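Long-range contacts in malate dehydrogenase (Porphyromonas gingivalis, PDB 3FI9), which probably catalyses the NAD-dependent interconversion of malate and oxaloacetate: residues Gly46-Ala51 with Leu64-Asp69; Leu6-Leu11 with Thr34-Leu39; Glu72-Ala77 with Lys110-Tyr115. All coordinates share one frame; numbering follows the deposited sequence.

How the interactions relate
All three contacts lie in the NAD-binding Rossmann domain, on the same side of the chain's centre, with centres 15 to 17 Å apart. Interaction 2 pairs strands 10-14 and 37-40. Interaction 1 sets helix 44-57 on strand 65-67, the next strand out, whose T65 O meets L39 N at 2.9 Å. Interaction 3 joins helix 70-74 to helix 94-115 and is tied to both others: T67 OG1 lies 2.8 Å from E72 OE1, and K10 NZ 3.1 Å from T75 O. Interaction 1 borders the predicted NAD site, the L47 side chain being about 4 Å (nearest atoms) from those of A16 and D41.

Interaction 1. Residues Gly46-Ala51 with Leu64-Asp69; sequences GLEGVA and LTFTSD
A51 and F66 are the nearest CA pair, 6.8 Å apart, where helix 46-51 runs nearly antiparallel to strand 65-67. The two short axes are inclined at 172° and come within 8.8 Å, the usual packing of the helix of a beta-alpha-beta unit against its following strand. The F66 ring lies against the helix, its CG set between backbone N and carbonyl carbon (chi1 63°), and is met obliquely by three residues from about one turn of the helix. A51 CB presses on one ortho carbon, F66 CD2, at 3.3 Å; L47 CG lies 3.9 Å from the other, F66 CD1. E48 lays its backbone CA 4.1 Å from F66 CE1, and its extended chain passes the ring tip, with carboxylate and ring planes 20° apart. Beyond the ring, L47 CD2 reaches the strand backbone at T67 O, 3.2 Å away, while L64 CD2 closes the other end, 4.0 Å from A51 CB. S68 OG is hydrogen-bonded to D41 O, and E48 also packs on L231 of the second subunit. No hydrogen bond crosses between the two segments, so their contact rests on van der Waals packing, most of it round the F66 ring, at an outermost strand of the chain's sheet.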
loop_
_atom_site.group_PDB
_atom_site.type_symbol
_atom_site.label_atom_id
_atom_site.label_comp_id
_atom_site.label_asym_id
_atom_site.label_seq_id
_atom_site.Cartn_x
_atom_site.Cartn_y
_atom_site.Cartn_z
ATOM N N GLY A 46 0.151 -11.236 -14.686
ATOM C CA GLY A 46 0.224 -10.730 -13.352
ATOM C C GLY A 46 0.225 -9.232 -13.404
ATOM O O GLY A 46 -0.434 -8.622 -12.583
ATOM N N LEU A 47 0.925 -8.650 -14.393
ATOM C CA LEU A 47 1.019 -7.198 -14.560
ATOM C C LEU A 47 -0.356 -6.610 -14.785
ATOM O O LEU A 47 -0.708 -5.583 -14.213
ATOM C CB LEU A 47 1.895 -6.806 -15.766
ATOM C CG LEU A 47 2.186 -5.315 -16.080
ATOM C CD1 LEU A 47 2.746 -4.522 -14.862
ATOM C CD2 LEU A 47 3.137 -5.203 -17.241
ATOM N N GLU A 48 -1.121 -7.248 -15.666
ATOM C CA GLU A 48 -2.445 -6.731 -15.957
ATOM C C GLU A 48 -3.330 -6.693 -14.709
ATOM O O GLU A 48 -4.141 -5.777 -14.567
ATOM C CB GLU A 48 -3.150 -7.554 -17.048
ATOM C CG GLU A 48 -4.483 -6.959 -17.425
ATOM C CD GLU A 48 -5.196 -7.759 -18.524
ATOM O OE1 GLU A 48 -4.566 -8.662 -19.120
ATOM O OE2 GLU A 48 -6.368 -7.439 -18.813
ATOM N N GLY A 49 -3.195 -7.683 -13.827
ATOM C CA GLY A 49 -4.045 -7.731 -12.639
ATOM C C GLY A 49 -3.670 -6.589 -11.715
ATOM O O GLY A 49 -4.535 -6.021 -11.023
ATOM N N VAL A 50 -2.372 -6.287 -11.676
ATOM C CA VAL A 50 -1.900 -5.181 -10.861
ATOM C C VAL A 50 -2.469 -3.871 -11.384
ATOM O O VAL A 50 -2.972 -3.096 -10.591
ATOM C CB VAL A 50 -0.393 -5.096 -10.773
ATOM C CG1 VAL A 50 0.005 -3.876 -9.980
ATOM C CG2 VAL A 50 0.184 -6.389 -10.140
ATOM N N ALA A 51 -2.355 -3.625 -12.700
ATOM C CA ALA A 51 -2.848 -2.379 -13.294
ATOM C C ALA A 51 -4.348 -2.203 -13.051
ATOM O O ALA A 51 -4.795 -1.106 -12.789
ATOM C CB ALA A 51 -2.530 -2.309 -14.814
ATOM N N LEU A 64 -2.084 5.957 -15.840
ATOM C CA LEU A 64 -1.345 4.716 -15.662
ATOM C C LEU A 64 -1.129 3.985 -17.013
ATOM O O LEU A 64 -2.044 3.879 -17.818
ATOM C CB LEU A 64 -2.103 3.803 -14.715
ATOM C CG LEU A 64 -1.330 2.577 -14.227
ATOM C CD1 LEU A 64 -0.300 2.963 -13.081
ATOM C CD2 LEU A 64 -2.307 1.483 -13.712
ATOM N N THR A 65 0.073 3.482 -17.236
ATOM C CA THR A 65 0.366 2.669 -18.396
ATOM C C THR A 65 1.012 1.383 -17.881
ATOM O O THR A 65 1.608 1.358 -16.799
ATOM C CB THR A 65 1.260 3.360 -19.487
ATOM O OG1 THR A 65 2.455 3.925 -18.914
ATOM C CG2 THR A 65 0.479 4.451 -20.291
ATOM N N PHE A 66 0.855 0.298 -18.617
ATOM C CA PHE A 66 1.596 -0.910 -18.266
ATOM C C PHE A 66 2.041 -1.601 -19.519
ATOM O O PHE A 66 1.381 -1.499 -20.567
ATOM C CB PHE A 66 0.830 -1.837 -17.347
ATOM C CG PHE A 66 -0.436 -2.404 -17.934
ATOM C CD1 PHE A 66 -0.446 -3.680 -18.505
ATOM C CD2 PHE A 66 -1.616 -1.679 -17.900
ATOM C CE1 PHE A 66 -1.629 -4.209 -19.033
ATOM C CE2 PHE A 66 -2.794 -2.217 -18.426
ATOM C CZ PHE A 66 -2.798 -3.456 -18.993
ATOM N N THR A 67 3.165 -2.299 -19.417
ATOM C CA THR A 67 3.737 -2.946 -20.579
ATOM C C THR A 67 4.760 -4.003 -20.182
ATOM O O THR A 67 5.426 -3.900 -19.123
ATOM C CB THR A 67 4.384 -1.880 -21.554
ATOM O OG1 THR A 67 4.926 -2.542 -22.703
ATOM C CG2 THR A 67 5.531 -1.124 -20.884
ATOM N N SER A 68 4.875 -5.032 -21.026
ATOM C CA SER A 68 5.955 -6.031 -20.907
ATOM C C SER A 68 7.073 -5.833 -21.932
ATOM O O SER A 68 7.939 -6.713 -22.084
ATOM C CB SER A 68 5.416 -7.449 -21.036
ATOM O OG SER A 68 4.495 -7.689 -20.009
ATOM N N ASP A 69 7.052 -4.684 -22.599
ATOM C CA ASP A 69 8.055 -4.294 -23.591
ATOM C C ASP A 69 8.958 -3.246 -22.971
ATOM O O ASP A 69 8.522 -2.124 -22.659
ATOM C CB ASP A 69 7.408 -3.695 -24.849
ATOM C CG ASP A 69 8.453 -3.363 -25.949
ATOM O OD1 ASP A 69 8.751 -4.230 -26.799
ATOM O OD2 ASP A 69 9.050 -2.287 -25.922
#

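Interaction 2. Residues Leu6-Leu11 with Thr34-Leu39; sequences LTEEKL and TPNLCL
L11 and L37 form a parallel bridge between neighbouring strands of the Rossmann sheet, their side chains side by side and pointing the same way. L11 CG meets L37 CD1 at 3.8 Å, and both leucines pack on A28 of helix 19-30, the crossover helix of this beta-alpha-beta unit. Both backbone polar atoms of L11 are bonded to the neighbouring strand: L11 N donates to N36 O, and L11 O accepts from C38 N at 2.7 Å. On the other face of the sheet K10 runs out extended beside C38. Its CE comes within 3.5 Å of C38 CB, a tight carbon pair, and NZ goes on to T75 O.

On the N-terminal side of the L11-L37 bridge, side chains take over the bonding. T34 OG1, anti to its backbone N (chi1 172°), donates to E9 O at 2.7 Å from above the carbonyl plane. T34 OG1 in turn accepts from N36 N, closing an ST turn. T34 CG2 meanwhile lies against L11 CB, at 3.6 Å. The N36 amide turns toward E8 O, which lies close to the amide plane, and ND2 donates to it at 2.8 Å with an N-H...O angle of 160°. A water bridges ND2 to E8 OE1. E8, whose chain bends at CD (chi2 -67°), crosses P35 at about a right angle; E8 OE1 lies 3.5 Å from P35 CG. T7 lies alongside T34, pointing the same way, and its O takes a CA-H...O contact from T34 CA.

Two side-chain donors thus satisfy successive carbonyls, E8 O and E9 O, and hold the chains together on the N-terminal side of the main-chain bonds of L11.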
loop_
_atom_site.group_PDB
_atom_site.type_symbol
_atom_site.label_atom_id
_atom_site.label_comp_id
_atom_site.label_asym_id
_atom_site.label_seq_id
_atom_site.Cartn_x
_atom_site.Cartn_y
_atom_site.Cartn_z
ATOM N N LEU A 6 3.908 16.020 -8.198
ATOM C CA LEU A 6 5.245 16.625 -8.007
ATOM C C LEU A 6 5.897 16.962 -9.345
ATOM O O LEU A 6 6.644 17.929 -9.461
ATOM C CB LEU A 6 6.143 15.646 -7.244
ATOM C CG LEU A 6 7.551 16.029 -6.796
ATOM C CD1 LEU A 6 7.539 17.281 -5.928
ATOM C CD2 LEU A 6 8.116 14.779 -5.996
ATOM N N THR A 7 5.657 16.146 -10.348
ATOM C CA THR A 7 6.221 16.413 -11.635
ATOM C C THR A 7 5.303 15.801 -12.688
ATOM O O THR A 7 4.407 15.031 -12.337
ATOM C CB THR A 7 7.679 15.843 -11.726
ATOM O OG1 THR A 7 8.234 16.147 -12.998
ATOM C CG2 THR A 7 7.705 14.312 -11.562
ATOM N N GLU A 8 5.497 16.143 -13.960
ATOM C CA GLU A 8 4.822 15.422 -15.046
ATOM C C GLU A 8 5.734 14.359 -15.686
ATOM O O GLU A 8 5.314 13.583 -16.548
ATOM C CB GLU A 8 4.346 16.418 -16.139
ATOM C CG GLU A 8 3.441 17.527 -15.630
ATOM C CD GLU A 8 2.099 17.011 -15.161
ATOM O OE1 GLU A 8 1.401 16.399 -15.978
ATOM O OE2 GLU A 8 1.736 17.250 -13.990
ATOM N N GLU A 9 7.002 14.321 -15.295
ATOM C CA GLU A 9 7.919 13.359 -15.916
ATOM C C GLU A 9 7.557 11.899 -15.584
ATOM O O GLU A 9 6.968 11.635 -14.553
ATOM C CB GLU A 9 9.378 13.725 -15.588
ATOM C CG GLU A 9 9.637 15.156 -16.118
ATOM C CD GLU A 9 11.077 15.559 -16.243
ATOM O OE1 GLU A 9 11.493 15.938 -17.372
ATOM O OE2 GLU A 9 11.784 15.554 -15.226
ATOM N N LYS A 10 7.918 10.976 -16.469
ATOM C CA LYS A 10 7.513 9.567 -16.357
ATOM C C LYS A 10 8.360 8.838 -15.312
ATOM O O LYS A 10 9.603 8.979 -15.267
ATOM C CB LYS A 10 7.556 8.904 -17.732
ATOM C CG LYS A 10 7.457 7.384 -17.773
ATOM C CD LYS A 10 7.193 6.913 -19.219
ATOM C CE LYS A 10 7.285 5.402 -19.327
ATOM N NZ LYS A 10 7.106 4.921 -20.711
ATOM N N LEU A 11 7.640 8.138 -14.434
ATOM C CA LEU A 11 8.204 7.217 -13.481
ATOM C C LEU A 11 7.842 5.796 -13.912
ATOM O O LEU A 11 6.652 5.414 -14.077
ATOM C CB LEU A 11 7.690 7.521 -12.047
ATOM C CG LEU A 11 7.854 6.409 -10.973
ATOM C CD1 LEU A 11 9.334 5.983 -10.809
ATOM C CD2 LEU A 11 7.279 6.867 -9.580
ATOM N N THR A 34 3.857 11.554 -9.958
ATOM C CA THR A 34 3.592 11.936 -11.368
ATOM C C THR A 34 2.316 11.232 -11.843
ATOM O O THR A 34 2.072 10.052 -11.511
ATOM C CB THR A 34 4.767 11.494 -12.285
ATOM O OG1 THR A 34 4.448 11.680 -13.672
ATOM C CG2 THR A 34 5.076 10.049 -12.080
ATOM N N PRO A 35 1.562 11.880 -12.734
ATOM C CA PRO A 35 0.445 11.175 -13.350
ATOM C C PRO A 35 0.927 10.101 -14.335
ATOM O O PRO A 35 0.208 9.122 -14.621
ATOM C CB PRO A 35 -0.329 12.289 -14.088
ATOM C CG PRO A 35 0.624 13.511 -14.123
ATOM C CD PRO A 35 1.787 13.263 -13.244
ATOM N N ASN A 36 2.158 10.255 -14.824
ATOM C CA ASN A 36 2.664 9.344 -15.840
ATOM C C ASN A 36 3.443 8.221 -15.175
ATOM O O ASN A 36 4.673 8.206 -15.122
ATOM C CB ASN A 36 3.460 10.144 -16.866
ATOM C CG ASN A 36 2.554 11.169 -17.560
ATOM O OD1 ASN A 36 1.545 10.780 -18.152
ATOM N ND2 ASN A 36 2.849 12.466 -17.406
ATOM N N LEU A 37 2.684 7.307 -14.605
ATOM C CA LEU A 37 3.265 6.183 -13.875
ATOM C C LEU A 37 3.175 4.965 -14.770
ATOM O O LEU A 37 2.096 4.593 -15.228
ATOM C CB LEU A 37 2.458 5.972 -12.586
ATOM C CG LEU A 37 2.884 4.796 -11.720
ATOM C CD1 LEU A 37 4.241 5.106 -11.191
ATOM C CD2 LEU A 37 1.839 4.530 -10.566
ATOM N N CYS A 38 4.322 4.349 -15.051
ATOM C CA CYS A 38 4.378 3.233 -15.983
ATOM C C CYS A 38 4.866 1.965 -15.296
ATOM O O CYS A 38 5.899 1.982 -14.599
ATOM C CB CYS A 38 5.271 3.610 -17.172
ATOM S SG CYS A 38 5.574 2.278 -18.331
ATOM N N LEU A 39 4.099 0.885 -15.461
ATOM C CA LEU A 39 4.380 -0.375 -14.787
ATOM C C LEU A 39 4.927 -1.377 -15.793
ATOM O O LEU A 39 4.270 -1.673 -16.829
ATOM C CB LEU A 39 3.123 -0.895 -14.112
ATOM C CG LEU A 39 2.373 0.051 -13.162
ATOM C CD1 LEU A 39 1.328 -0.795 -12.424
ATOM C CD2 LEU A 39 3.382 0.689 -12.180
HETATM O O HOH W 1 1.395 14.590 -18.291
#

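Interaction 3. Residues Glu72-Ala77 with Lys110-Tyr115; sequences EALTDA and KDIKSY
L74 and Y115 bring together the last turns of two helices of the Rossmann domain, helix 70-74 leading into strand 77-82 and helix 94-115 on its way to strand 121-124. The close-packed part centres on the buried L74. Its CG stands anti to the carbonyl carbon (chi1 -65°). L74 CD1 (chi2 -170°) lies 3.8 Å from D111 CB, the two side chains crossing at about a right angle. The same methyl lies 4.3 Å from I112 CG1, and L74 and I112 both touch I80 of strand 77-82. D111 OD1 is hydrogen-bonded to Q107 NE2 of its own helix.

Toward solvent the contact thins. The closest side-chain approach of Y115 is its CB, 3.9 Å from L74 CB, while its ring leads away from the segment, packing on K71 and taking S114 CB over the centre of one face. Past L74 the chain makes a type II turn, L74 to A77, closed by A77 N to L74 O. T75, partly exposed, has its CA 4.1 Å from Y115 O, and its OG1 is hydrogen-bonded to K71 O. No direct hydrogen bond joins the segments; one water does so, donating to Y115 O at 2.7 Å and accepting from D76 N at 2.8 Å.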
loop_
_atom_site.group_PDB
_atom_site.type_symbol
_atom_site.label_atom_id
_atom_site.label_comp_id
_atom_site.label_asym_id
_atom_site.label_seq_id
_atom_site.Cartn_x
_atom_site.Cartn_y
_atom_site.Cartn_z
ATOM N N GLU A 72 9.214 0.270 -24.620
ATOM C CA GLU A 72 8.046 1.114 -24.352
ATOM C C GLU A 72 8.074 1.718 -22.948
ATOM O O GLU A 72 7.804 2.914 -22.760
ATOM C CB GLU A 72 6.778 0.278 -24.522
ATOM C CG GLU A 72 6.443 0.043 -25.974
ATOM C CD GLU A 72 5.162 -0.738 -26.135
ATOM O OE1 GLU A 72 4.626 -1.210 -25.101
ATOM O OE2 GLU A 72 4.703 -0.874 -27.292
ATOM N N ALA A 73 8.445 0.885 -21.993
ATOM C CA ALA A 73 8.503 1.223 -20.560
ATOM C C ALA A 73 9.565 2.277 -20.269
ATOM O O ALA A 73 9.342 3.205 -19.492
ATOM C CB ALA A 73 8.789 -0.047 -19.750
ATOM N N LEU A 74 10.750 2.112 -20.859
ATOM C CA LEU A 74 11.827 3.086 -20.583
ATOM C C LEU A 74 11.790 4.341 -21.458
ATOM O O LEU A 74 12.375 5.374 -21.127
ATOM C CB LEU A 74 13.191 2.388 -20.635
ATOM C CG LEU A 74 13.411 1.329 -19.545
ATOM C CD1 LEU A 74 14.844 0.878 -19.531
ATOM C CD2 LEU A 74 13.026 1.901 -18.193
ATOM N N THR A 75 11.096 4.293 -22.585
ATOM C CA THR A 75 10.983 5.522 -23.415
ATOM C C THR A 75 10.344 6.694 -22.672
ATOM O O THR A 75 9.239 6.565 -22.153
ATOM C CB THR A 75 10.241 5.222 -24.760
ATOM O OG1 THR A 75 10.964 4.188 -25.454
ATOM C CG2 THR A 75 10.179 6.462 -25.627
ATOM N N ASP A 76 11.043 7.832 -22.618
ATOM C CA ASP A 76 10.615 9.028 -21.868
ATOM C C ASP A 76 10.772 8.852 -20.345
ATOM O O ASP A 76 10.510 9.791 -19.586
ATOM C CB ASP A 76 9.161 9.421 -22.180
ATOM C CG ASP A 76 8.917 9.705 -23.659
ATOM O OD1 ASP A 76 9.714 10.448 -24.274
ATOM O OD2 ASP A 76 7.898 9.214 -24.196
ATOM N N ALA A 77 11.222 7.685 -19.883
ATOM C CA ALA A 77 11.402 7.479 -18.423
ATOM C C ALA A 77 12.418 8.480 -17.906
ATOM O O ALA A 77 13.503 8.579 -18.466
ATOM C CB ALA A 77 11.887 6.036 -18.136
ATOM N N LYS A 110 22.182 -1.519 -19.711
ATOM C CA LYS A 110 22.254 -1.416 -21.182
ATOM C C LYS A 110 20.949 -0.809 -21.760
ATOM O O LYS A 110 20.950 0.016 -22.689
ATOM C CB LYS A 110 22.465 -2.811 -21.772
ATOM C CG LYS A 110 23.798 -3.499 -21.433
ATOM C CD LYS A 110 23.699 -4.970 -21.863
ATOM C CE LYS A 110 24.946 -5.769 -21.503
ATOM N NZ LYS A 110 25.020 -7.084 -22.216
ATOM N N ASP A 111 19.830 -1.223 -21.172
ATOM C CA ASP A 111 18.487 -0.764 -21.600
ATOM C C ASP A 111 18.275 0.705 -21.303
ATOM O O ASP A 111 17.675 1.448 -22.103
ATOM C CB ASP A 111 17.406 -1.544 -20.852
ATOM C CG ASP A 111 17.261 -2.977 -21.320
ATOM O OD1 ASP A 111 17.756 -3.339 -22.401
ATOM O OD2 ASP A 111 16.660 -3.768 -20.573
ATOM N N ILE A 112 18.747 1.131 -20.141
ATOM C CA ILE A 112 18.662 2.536 -19.778
ATOM C C ILE A 112 19.505 3.289 -20.790
ATOM O O ILE A 112 19.156 4.403 -21.190
ATOM C CB ILE A 112 19.167 2.814 -18.331
ATOM C CG1 ILE A 112 18.126 2.373 -17.271
ATOM C CG2 ILE A 112 19.541 4.263 -18.162
ATOM C CD1 ILE A 112 18.671 2.322 -15.835
ATOM N N LYS A 113 20.615 2.683 -21.217
ATOM C CA LYS A 113 21.553 3.408 -22.065
ATOM C C LYS A 113 20.982 3.595 -23.464
ATOM O O LYS A 113 21.143 4.652 -24.081
ATOM C CB LYS A 113 22.954 2.745 -22.084
ATOM C CG LYS A 113 24.002 3.552 -22.901
ATOM C CD LYS A 113 25.387 2.854 -22.929
ATOM C CE LYS A 113 26.256 3.266 -21.767
ATOM N NZ LYS A 113 27.673 2.726 -21.873
ATOM N N SER A 114 20.269 2.575 -23.918
ATOM C CA SER A 114 19.641 2.565 -25.233
ATOM C C SER A 114 18.403 3.434 -25.283
ATOM O O SER A 114 18.203 4.161 -26.250
ATOM C CB SER A 114 19.231 1.159 -25.630
ATOM O OG SER A 114 20.346 0.297 -25.676
ATOM N N TYR A 115 17.576 3.352 -24.243
ATOM C CA TYR A 115 16.225 3.925 -24.299
ATOM C C TYR A 115 15.994 5.200 -23.474
ATOM O O TYR A 115 15.091 5.983 -23.773
ATOM C CB TYR A 115 15.216 2.828 -23.892
ATOM C CG TYR A 115 15.301 1.574 -24.725
ATOM C CD1 TYR A 115 15.317 1.633 -26.121
ATOM C CD2 TYR A 115 15.380 0.314 -24.118
ATOM C CE1 TYR A 115 15.401 0.450 -26.899
ATOM C CE2 TYR A 115 15.448 -0.861 -24.865
ATOM C CZ TYR A 115 15.464 -0.783 -26.262
ATOM O OH TYR A 115 15.541 -1.952 -26.996
HETATM O O HOH W 2 13.690 8.216 -23.439
#